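Local coordinates for protein phosphotransferase system, HPr-related proteins (Thermoanaerobacter tengcongensis, PDB 3LFG) that probably serves as the general, non-sugar-specific phosphocarrier of the phosphoenolpyruvate-dependent sugar phosphotransferase system, at residues V4-K9 against V61-E66. Sequence-based numbering, arbitrary orientation.
Sequences VTIEIK and VKLSAE
The peptide groups of Val-4 to Ile-6 and Val-61 to Leu-63 lie side by side, joined by backbone hydrogen bonds, in the antiparallel sheet of the HPr fold, an open-faced beta-sandwich. One face of this pairing carries Val-4, Ile-6, Val-61 and Leu-63. The other carries Thr-5 and Lys-62. Two hydrogen-bonded pairs give four backbone bonds. Val-4 N reaches Leu-63 O at 2.9 Å, and Leu-63 N returns to Val-4 O at 2.8 Å. Ile-6 and Val-61 exchange the other two bonds, Ile-6 N to Val-61 O and Val-61 N to Ile-6 O, each 2.9 Å. Between the two hydrogen-bonded pairs sits the non-hydrogen-bonded pair Thr-5 and Lys-62. Here the CA of Thr-5 makes a C-H...O contact with Val-61 O at 3.3 Å. The extended lysine chain leads away from residues 4-9, and its NZ makes a long, weak ion pair with Glu-3, earlier on strand 2-7. On the apolar face, Val-4 and Ile-6 also touch helix 70-82, while Val-61 and Leu-63 touch Val-35 of strand 32-37, the neighbour on the other side of 60-66. Thus the contact joins the edge strand 2-7 to strand 60-66. Leu-63 CD1 lies 4.0 Å from Val-4 CG2 and 4.1 Å from Ile-6 CG2. Beyond the last bridge, Ile-8 CG1 sits beside the backbone N, and the chain then turns at chi2 (-57°), placing CD1 4.0 Å from Val-61 CG2.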
loop_
_atom_site.group_PDB
_atom_site.type_symbol
_atom_site.label_atom_id
_atom_site.label_comp_id
_atom_site.label_asym_id
_atom_site.label_seq_id
_atom_site.Cartn_x
_atom_site.Cartn_y
_atom_site.Cartn_z
ATOM N N VAL A 4 -5.681 -2.307 -8.097
ATOM C CA VAL A 4 -6.573 -1.195 -7.831
ATOM C C VAL A 4 -5.745 0.078 -7.796
ATOM O O VAL A 4 -4.569 0.042 -7.455
ATOM C CB VAL A 4 -7.296 -1.326 -6.471
ATOM C CG1 VAL A 4 -8.156 -2.590 -6.427
ATOM C CG2 VAL A 4 -6.305 -1.272 -5.307
ATOM N N THR A 5 -6.369 1.195 -8.151
ATOM C CA THR A 5 -5.727 2.502 -8.075
ATOM C C THR A 5 -6.430 3.268 -6.977
ATOM O O THR A 5 -7.664 3.242 -6.882
ATOM C CB THR A 5 -5.865 3.256 -9.407
ATOM O OG1 THR A 5 -5.173 2.533 -10.435
ATOM C CG2 THR A 5 -5.279 4.640 -9.301
ATOM N N ILE A 6 -5.658 3.937 -6.125
ATOM C CA ILE A 6 -6.245 4.545 -4.941
ATOM C C ILE A 6 -5.418 5.713 -4.461
ATOM O O ILE A 6 -4.185 5.680 -4.526
ATOM C CB ILE A 6 -6.421 3.494 -3.804
ATOM C CG1 ILE A 6 -7.210 4.089 -2.634
ATOM C CG2 ILE A 6 -5.068 2.935 -3.361
ATOM C CD1 ILE A 6 -7.621 3.057 -1.606
ATOM N N GLU A 7 -6.116 6.752 -4.008
ATOM C CA GLU A 7 -5.480 7.934 -3.439
ATOM C C GLU A 7 -5.145 7.689 -1.973
ATOM O O GLU A 7 -5.966 7.161 -1.213
ATOM C CB GLU A 7 -6.422 9.139 -3.566
ATOM C CG GLU A 7 -5.800 10.433 -3.095
ATOM C CD GLU A 7 -6.728 11.633 -3.248
ATOM O OE1 GLU A 7 -7.741 11.542 -3.976
ATOM O OE2 GLU A 7 -6.445 12.668 -2.615
ATOM N N ILE A 8 -3.922 8.047 -1.587
ATOM C CA ILE A 8 -3.512 8.001 -0.188
ATOM C C ILE A 8 -3.864 9.336 0.448
ATOM O O ILE A 8 -3.316 10.365 0.071
ATOM C CB ILE A 8 -1.988 7.715 -0.074
ATOM C CG1 ILE A 8 -1.619 6.475 -0.906
ATOM C CG2 ILE A 8 -1.589 7.557 1.367
ATOM C CD1 ILE A 8 -2.377 5.217 -0.528
ATOM N N LYS A 9 -4.799 9.331 1.394
ATOM C CA LYS A 9 -5.414 10.583 1.834
ATOM C C LYS A 9 -5.036 11.047 3.236
ATOM O O LYS A 9 -5.449 12.138 3.667
ATOM C CB LYS A 9 -6.940 10.484 1.737
ATOM C CG LYS A 9 -7.456 10.245 0.341
ATOM C CD LYS A 9 -8.989 10.273 0.331
ATOM C CE LYS A 9 -9.542 9.964 -1.048
ATOM N NZ LYS A 9 -11.020 10.228 -1.108
ATOM N N VAL A 61 -1.694 5.905 -6.068
ATOM C CA VAL A 61 -0.832 4.766 -6.357
ATOM C C VAL A 61 -1.625 3.605 -6.915
ATOM O O VAL A 61 -2.842 3.520 -6.746
ATOM C CB VAL A 61 -0.062 4.259 -5.113
ATOM C CG1 VAL A 61 0.844 5.345 -4.552
ATOM C CG2 VAL A 61 -1.029 3.746 -4.038
ATOM N N LYS A 62 -0.913 2.703 -7.579
ATOM C CA LYS A 62 -1.520 1.481 -8.067
ATOM C C LYS A 62 -1.016 0.339 -7.198
ATOM O O LYS A 62 0.193 0.118 -7.093
ATOM C CB LYS A 62 -1.159 1.258 -9.544
ATOM C CG LYS A 62 -1.644 -0.077 -10.128
ATOM C CD LYS A 62 -1.216 -0.215 -11.583
ATOM C CE LYS A 62 -1.296 -1.661 -12.051
ATOM N NZ LYS A 62 -0.465 -1.885 -13.268
ATOM N N LEU A 63 -1.947 -0.368 -6.562
ATOM C CA LEU A 63 -1.628 -1.550 -5.786
ATOM C C LEU A 63 -1.916 -2.763 -6.633
ATOM O O LEU A 63 -2.909 -2.802 -7.354
ATOM C CB LEU A 63 -2.504 -1.644 -4.546
ATOM C CG LEU A 63 -2.498 -0.473 -3.578
ATOM C CD1 LEU A 63 -3.505 -0.767 -2.457
ATOM C CD2 LEU A 63 -1.092 -0.265 -3.055
ATOM N N SER A 64 -1.059 -3.768 -6.540
ATOM C CA SER A 64 -1.343 -5.002 -7.251
ATOM C C SER A 64 -0.849 -6.177 -6.425
ATOM O O SER A 64 0.124 -6.053 -5.681
ATOM C CB SER A 64 -0.694 -4.974 -8.630
ATOM O OG SER A 64 0.709 -4.888 -8.536
ATOM N N ALA A 65 -1.540 -7.305 -6.537
ATOM C CA ALA A 65 -1.180 -8.509 -5.802
ATOM C C ALA A 65 -1.329 -9.744 -6.680
ATOM O O ALA A 65 -2.253 -9.842 -7.485
ATOM C CB ALA A 65 -2.041 -8.651 -4.552
ATOM N N GLU A 66 -0.391 -10.676 -6.532
ATOM C CA GLU A 66 -0.417 -11.911 -7.298
ATOM C C GLU A 66 -0.158 -13.079 -6.367
ATOM O O GLU A 66 0.908 -13.180 -5.755
ATOM C CB GLU A 66 0.635 -11.888 -8.400
ATOM C CG GLU A 66 0.675 -13.177 -9.217
ATOM C CD GLU A 66 1.789 -13.179 -10.242
ATOM O OE1 GLU A 66 2.687 -12.316 -10.149
ATOM O OE2 GLU A 66 1.771 -14.044 -11.144
#